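Local coordinates for protein D-glycero-alpha-D-manno-heptose 7-phosphate kinase (Campylobacter jejuni subsp. jejuni, PDB 4N3O) that phosphorylates D-glycero-alpha-D-manno-heptose 7-phosphate at C-1 with ATP, the first step towards GDP-D-glycero-alpha-D-manno-heptose for the capsule polysaccharide, at residues A[7-13]-A[42-48]; A[128-133]-A[337-341]. One frame throughout, in Å; residues are numbered along the deposited sequence.

Contact 1 (A[7-13]-A[42-48])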
loop_
_atom_site.group_PDB
_atom_site.type_symbol
_atom_site.label_atom_id
_atom_site.label_comp_id
_atom_site.label_asym_id
_atom_site.label_seq_id
_atom_site.Cartn_x
_atom_site.Cartn_y
_atom_site.Cartn_z
ATOM N N ILE A 7 -11.901 -19.832 2.825
ATOM C CA ILE A 7 -10.885 -19.484 1.837
ATOM C C ILE A 7 -10.993 -17.996 1.636
ATOM O O ILE A 7 -12.096 -17.463 1.603
ATOM C CB ILE A 7 -11.164 -20.158 0.475
ATOM C CG1 ILE A 7 -11.051 -21.685 0.581
ATOM C CG2 ILE A 7 -10.236 -19.619 -0.619
ATOM C CD1 ILE A 7 -9.641 -22.219 0.702
ATOM N N ARG A 8 -9.854 -17.320 1.523
ATOM C CA ARG A 8 -9.882 -15.914 1.249
ATOM C C ARG A 8 -8.968 -15.679 0.083
ATOM O O ARG A 8 -7.994 -16.414 -0.094
ATOM C CB ARG A 8 -9.380 -15.072 2.433
ATOM C CG ARG A 8 -10.113 -15.274 3.763
ATOM C CD ARG A 8 -9.948 -14.054 4.659
ATOM N NE ARG A 8 -10.090 -14.395 6.062
ATOM C CZ ARG A 8 -11.253 -14.574 6.687
ATOM N NH1 ARG A 8 -11.242 -14.912 7.957
ATOM N NH2 ARG A 8 -12.420 -14.449 6.045
ATOM N N THR A 9 -9.294 -14.675 -0.724
ATOM C CA THR A 9 -8.413 -14.269 -1.809
ATOM C C THR A 9 -8.350 -12.736 -1.828
ATOM O O THR A 9 -9.298 -12.027 -1.409
ATOM C CB THR A 9 -8.820 -14.805 -3.208
ATOM O OG1 THR A 9 -9.985 -14.141 -3.681
ATOM C CG2 THR A 9 -9.071 -16.287 -3.173
ATOM N N GLN A 10 -7.232 -12.243 -2.331
ATOM C CA GLN A 10 -6.968 -10.814 -2.437
ATOM C C GLN A 10 -6.344 -10.624 -3.822
ATOM O O GLN A 10 -5.356 -11.279 -4.169
ATOM C CB GLN A 10 -6.038 -10.404 -1.306
ATOM C CG GLN A 10 -5.689 -8.942 -1.297
ATOM C CD GLN A 10 -4.850 -8.532 -0.089
ATOM O OE1 GLN A 10 -4.571 -9.331 0.822
ATOM N NE2 GLN A 10 -4.456 -7.275 -0.075
ATOM N N THR A 11 -6.936 -9.739 -4.610
ATOM C CA THR A 11 -6.555 -9.546 -5.991
ATOM C C THR A 11 -6.364 -8.068 -6.241
ATOM O O THR A 11 -7.239 -7.273 -5.959
ATOM C CB THR A 11 -7.696 -10.064 -6.897
ATOM O OG1 THR A 11 -8.097 -11.386 -6.472
ATOM C CG2 THR A 11 -7.278 -10.075 -8.372
ATOM N N PRO A 12 -5.220 -7.689 -6.800
ATOM C CA PRO A 12 -4.995 -6.275 -6.989
ATOM C C PRO A 12 -5.620 -5.680 -8.224
ATOM O O PRO A 12 -5.828 -6.362 -9.218
ATOM C CB PRO A 12 -3.466 -6.201 -7.124
ATOM C CG PRO A 12 -3.092 -7.490 -7.747
ATOM C CD PRO A 12 -4.074 -8.506 -7.245
ATOM N N LEU A 13 -5.908 -4.390 -8.146
ATOM C CA LEU A 13 -6.398 -3.627 -9.273
ATOM C C LEU A 13 -5.162 -3.215 -10.062
ATOM O O LEU A 13 -4.029 -3.475 -9.641
ATOM C CB LEU A 13 -7.159 -2.404 -8.794
ATOM C CG LEU A 13 -8.426 -2.765 -8.012
ATOM C CD1 LEU A 13 -9.106 -1.503 -7.496
ATOM C CD2 LEU A 13 -9.395 -3.536 -8.887
ATOM N N LEU A 42 -4.472 -1.675 -4.247
ATOM C CA LEU A 42 -5.894 -1.418 -4.045
ATOM C C LEU A 42 -6.465 -2.741 -4.519
ATOM O O LEU A 42 -6.152 -3.207 -5.609
ATOM C CB LEU A 42 -6.380 -0.239 -4.877
ATOM C CG LEU A 42 -5.680 1.087 -4.583
ATOM C CD1 LEU A 42 -6.046 2.135 -5.613
ATOM C CD2 LEU A 42 -6.023 1.584 -3.200
ATOM N N TYR A 43 -7.303 -3.343 -3.703
ATOM C CA TYR A 43 -7.712 -4.689 -3.953
ATOM C C TYR A 43 -9.190 -4.990 -3.893
ATOM O O TYR A 43 -9.997 -4.223 -3.360
ATOM C CB TYR A 43 -7.088 -5.559 -2.835
ATOM C CG TYR A 43 -5.580 -5.492 -2.667
ATOM C CD1 TYR A 43 -4.748 -6.299 -3.427
ATOM C CD2 TYR A 43 -4.986 -4.670 -1.690
ATOM C CE1 TYR A 43 -3.371 -6.272 -3.259
ATOM C CE2 TYR A 43 -3.596 -4.631 -1.521
ATOM C CZ TYR A 43 -2.805 -5.450 -2.299
ATOM O OH TYR A 43 -1.442 -5.445 -2.161
ATOM N N ILE A 44 -9.499 -6.167 -4.414
ATOM C CA ILE A 44 -10.807 -6.778 -4.308
ATOM C C ILE A 44 -10.586 -7.959 -3.366
ATOM O O ILE A 44 -9.688 -8.775 -3.586
ATOM C CB ILE A 44 -11.370 -7.229 -5.657
ATOM C CG1 ILE A 44 -11.826 -5.974 -6.400
ATOM C CG2 ILE A 44 -12.540 -8.193 -5.442
ATOM C CD1 ILE A 44 -12.532 -6.223 -7.696
ATOM N N HIS A 45 -11.398 -8.015 -2.313
ATOM C CA HIS A 45 -11.268 -9.012 -1.277
ATOM C C HIS A 45 -12.414 -9.984 -1.407
ATOM O O HIS A 45 -13.541 -9.578 -1.598
ATOM C CB HIS A 45 -11.329 -8.345 0.109
ATOM C CG HIS A 45 -10.443 -7.149 0.238
ATOM N ND1 HIS A 45 -9.166 -7.223 0.745
ATOM C CD2 HIS A 45 -10.639 -5.849 -0.103
ATOM C CE1 HIS A 45 -8.612 -6.021 0.715
ATOM N NE2 HIS A 45 -9.487 -5.169 0.211
ATOM N N CYS A 46 -12.113 -11.272 -1.304
ATOM C CA CYS A 46 -13.128 -12.316 -1.381
ATOM C C CYS A 46 -12.954 -13.324 -0.266
ATOM O O CYS A 46 -11.838 -13.746 0.025
ATOM C CB CYS A 46 -13.048 -13.081 -2.709
ATOM S SG CYS A 46 -13.386 -12.082 -4.173
ATOM N N THR A 47 -14.067 -13.694 0.357
ATOM C CA THR A 47 -14.082 -14.730 1.375
ATOM C C THR A 47 -15.125 -15.776 0.934
ATOM O O THR A 47 -16.275 -15.431 0.617
ATOM C CB THR A 47 -14.444 -14.193 2.758
ATOM O OG1 THR A 47 -13.334 -13.472 3.281
ATOM C CG2 THR A 47 -14.729 -15.312 3.693
ATOM N N LEU A 48 -14.728 -17.043 0.923
ATOM C CA LEU A 48 -15.642 -18.118 0.542
ATOM C C LEU A 48 -15.730 -19.087 1.702
ATOM O O LEU A 48 -14.716 -19.685 2.085
ATOM C CB LEU A 48 -15.149 -18.829 -0.718
ATOM C CG LEU A 48 -16.075 -19.848 -1.405
ATOM C CD1 LEU A 48 -15.466 -20.271 -2.728
ATOM C CD2 LEU A 48 -16.337 -21.068 -0.541
HETATM O O HOH W 1 -9.819 -11.467 -4.440
#
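Strands 7-13 and 42-48 run antiparallel, their axes 147° apart in direction and 4.5 Å at closest approach. The hydrogen-bonded pairs I7-L48, T9-C46 and T11-I44 each close two backbone bonds, such as T9 N to C46 O (2.8 Å) and C46 N to T9 O (2.9 Å); L13 N to L42 O (2.8 Å) extends the ladder. P12 lacks an amide hydrogen but sits in a non-hydrogen-bonded pair with Y43, where this ladder asks for none.

Side chains alternate between two faces. On one, I7, I44, C46 and L48 give a mostly apolar surface covered by helix 118-134. T9 and T11 lie here too; a water joins T9 OG1 (2.8 Å), T11 OG1 (2.7 Å) and I44 O (2.8 Å), while T9 OG1 bonds G125 of that helix. On the other, Q10 lays CG over the Y43 ring, 4.0 Å from its centroid, a CH-pi contact suited to its flexible chain. R8 NH2 donates to T47 OG1 (3.1 Å), while its NE salt-bridges E197 of the second subunit. Backed by helix, this antiparallel pair belongs to the mixed sheet of the N-terminal alpha/beta domain of GHMP kinases, and L13 leads to R14, the probable transition-state stabilizer.

Contact 2 (A[128-133]-A[337-341])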
loop_
_atom_site.group_PDB
_atom_site.type_symbol
_atom_site.label_atom_id
_atom_site.label_comp_id
_atom_site.label_asym_id
_atom_site.label_seq_id
_atom_site.Cartn_x
_atom_site.Cartn_y
_atom_site.Cartn_z
ATOM N N LYS A 128 -10.449 -17.845 -8.285
ATOM C CA LYS A 128 -9.323 -18.318 -7.457
ATOM C C LYS A 128 -9.790 -18.879 -6.130
ATOM O O LYS A 128 -9.204 -19.808 -5.603
ATOM C CB LYS A 128 -8.343 -17.175 -7.217
ATOM C CG LYS A 128 -7.114 -17.547 -6.421
ATOM C CD LYS A 128 -6.205 -18.544 -7.124
ATOM C CE LYS A 128 -5.034 -18.857 -6.224
ATOM N NZ LYS A 128 -4.127 -19.844 -6.835
ATOM N N ALA A 129 -10.855 -18.311 -5.591
ATOM C CA ALA A 129 -11.403 -18.799 -4.344
ATOM C C ALA A 129 -11.934 -20.230 -4.527
ATOM O O ALA A 129 -11.681 -21.106 -3.706
ATOM C CB ALA A 129 -12.508 -17.877 -3.875
ATOM N N PHE A 130 -12.663 -20.457 -5.616
ATOM C CA PHE A 130 -13.201 -21.789 -5.921
ATOM C C PHE A 130 -12.093 -22.794 -6.213
ATOM O O PHE A 130 -12.153 -23.934 -5.774
ATOM C CB PHE A 130 -14.167 -21.732 -7.123
ATOM C CG PHE A 130 -15.521 -21.195 -6.787
ATOM C CD1 PHE A 130 -16.419 -21.975 -6.074
ATOM C CD2 PHE A 130 -15.913 -19.944 -7.202
ATOM C CE1 PHE A 130 -17.668 -21.495 -5.749
ATOM C CE2 PHE A 130 -17.166 -19.459 -6.892
ATOM C CZ PHE A 130 -18.048 -20.235 -6.164
ATOM N N ALA A 131 -11.087 -22.365 -6.968
ATOM C CA ALA A 131 -9.968 -23.227 -7.319
ATOM C C ALA A 131 -9.204 -23.737 -6.088
ATOM O O ALA A 131 -8.861 -24.916 -6.010
ATOM C CB ALA A 131 -9.026 -22.493 -8.262
ATOM N N GLU A 132 -8.960 -22.828 -5.151
ATOM C CA GLU A 132 -8.254 -23.117 -3.905
ATOM C C GLU A 132 -9.074 -24.036 -3.005
ATOM O O GLU A 132 -8.555 -24.973 -2.394
ATOM C CB GLU A 132 -8.029 -21.802 -3.159
ATOM C CG GLU A 132 -7.289 -21.909 -1.836
ATOM C CD GLU A 132 -5.800 -22.108 -2.009
ATOM O OE1 GLU A 132 -5.397 -22.770 -2.987
ATOM O OE2 GLU A 132 -5.040 -21.604 -1.161
ATOM N N TRP A 133 -10.363 -23.739 -2.933
ATOM C CA TRP A 133 -11.283 -24.470 -2.099
ATOM C C TRP A 133 -11.497 -25.903 -2.606
ATOM O O TRP A 133 -11.472 -26.866 -1.831
ATOM C CB TRP A 133 -12.623 -23.743 -2.045
ATOM C CG TRP A 133 -13.671 -24.520 -1.332
ATOM C CD1 TRP A 133 -13.500 -25.270 -0.206
ATOM C CD2 TRP A 133 -15.071 -24.564 -1.637
ATOM N NE1 TRP A 133 -14.700 -25.822 0.181
ATOM C CE2 TRP A 133 -15.682 -25.400 -0.676
ATOM C CE3 TRP A 133 -15.867 -23.991 -2.634
ATOM C CZ2 TRP A 133 -17.049 -25.680 -0.684
ATOM C CZ3 TRP A 133 -17.226 -24.265 -2.636
ATOM C CH2 TRP A 133 -17.803 -25.104 -1.664
ATOM N N VAL A 337 -3.059 -12.255 -7.878
ATOM C CA VAL A 337 -3.987 -12.834 -6.920
ATOM C C VAL A 337 -3.312 -13.775 -5.927
ATOM O O VAL A 337 -2.494 -14.598 -6.308
ATOM C CB VAL A 337 -5.123 -13.608 -7.629
ATOM C CG1 VAL A 337 -4.590 -14.850 -8.324
ATOM C CG2 VAL A 337 -6.217 -13.976 -6.641
ATOM N N LYS A 338 -3.622 -13.612 -4.641
ATOM C CA LYS A 338 -3.104 -14.540 -3.635
ATOM C C LYS A 338 -4.298 -15.131 -2.875
ATOM O O LYS A 338 -5.357 -14.534 -2.820
ATOM C CB LYS A 338 -2.098 -13.900 -2.660
ATOM C CG LYS A 338 -2.674 -12.981 -1.594
ATOM C CD LYS A 338 -2.421 -11.507 -1.847
ATOM C CE LYS A 338 -0.973 -11.173 -1.539
ATOM N NZ LYS A 338 -0.722 -9.722 -1.690
ATOM N N SER A 339 -4.128 -16.318 -2.320
ATOM C CA SER A 339 -5.192 -16.951 -1.560
ATOM C C SER A 339 -4.627 -17.724 -0.415
ATOM O O SER A 339 -3.482 -18.133 -0.452
ATOM C CB SER A 339 -5.943 -17.942 -2.426
ATOM O OG SER A 339 -5.042 -18.938 -2.803
ATOM N N TRP A 340 -5.458 -17.948 0.591
ATOM C CA TRP A 340 -5.070 -18.720 1.752
ATOM C C TRP A 340 -6.305 -19.309 2.389
ATOM O O TRP A 340 -7.414 -18.853 2.150
ATOM C CB TRP A 340 -4.274 -17.864 2.755
ATOM C CG TRP A 340 -5.005 -16.658 3.359
ATOM C CD1 TRP A 340 -5.591 -16.595 4.590
ATOM C CD2 TRP A 340 -5.165 -15.356 2.777
ATOM N NE1 TRP A 340 -6.099 -15.341 4.815
ATOM C CE2 TRP A 340 -5.846 -14.557 3.719
ATOM C CE3 TRP A 340 -4.795 -14.787 1.557
ATOM C CZ2 TRP A 340 -6.196 -13.229 3.463
ATOM C CZ3 TRP A 340 -5.131 -13.454 1.309
ATOM C CH2 TRP A 340 -5.821 -12.696 2.255
ATOM N N ARG A 341 -6.084 -20.343 3.187
ATOM C CA ARG A 341 -7.128 -21.090 3.855
ATOM C C ARG A 341 -6.951 -20.829 5.342
ATOM O O ARG A 341 -5.831 -20.742 5.819
ATOM C CB ARG A 341 -6.916 -22.567 3.534
ATOM C CG ARG A 341 -8.142 -23.452 3.607
ATOM C CD ARG A 341 -7.782 -24.898 3.269
ATOM N NE ARG A 341 -8.916 -25.624 2.685
ATOM C CZ ARG A 341 -9.072 -25.897 1.380
ATOM N NH1 ARG A 341 -10.158 -26.553 0.976
ATOM N NH2 ARG A 341 -8.155 -25.538 0.468
#
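K128 opens the contact near the middle of helix 118-134. Its CB points toward the strand and its aliphatic chain does the packing: CG meets V337 CG2 at 3.7 Å, and CE passes S339 OG at 3.4 Å. A long side chain suits this partly exposed place, since its methylenes cover V337 while NZ extends to a weak, long ion pair with E140. A129 points sideways, and both it and F130 pack elsewhere: A129 on L48, F130 edge-to-face on F102.

One turn after K128, E132 again points its CB at the strand. Its OE2 accepts a weak hydrogen bond from S339 OG (3.1 Å), the small serine leaving room for the carboxylate beneath the strand. The carbonyls near the helix C-terminus are met by R341: NH2 donates to E132 O (2.9 Å) and NH1 to W133 O (3.1 Å). Arginine suits this task because its planar guanidinium offers two donors at once, and NH1 also lies at the edge of the W133 indole, 3.8 Å from CD1. W340, facing away, bonds E197 of the second subunit through its indole NE1.

The segment axes stay 8.9 Å apart at closest approach, so long side chains bridge the gap. Apolar packing thus gives way along the helix to polar bonds, and a cationic guanidinium binds carbonyls at the negative end of the helix dipole.

Contacts 1 and 2 share one sheet: strand 6-21 lies between strands 42-50 and 338-341, so the C-terminal strand reaches contact 1 edge to edge. Q10 O to K338 N (2.9 Å) and R8 N to W340 O (2.9 Å) are probable hydrogen bonds that join them. Contact 1 is buried and built mainly from a regular backbone ladder; contact 2, partly buried and farther from the chain centre, depends on side chains that bridge strand to helix. Helix 118-134, one partner of contact 2, also packs on the face of contact 1 that carries I7, T11 and I44. R8 and W340 also meet the same E197 of the second subunit, tying both contacts to the dimer.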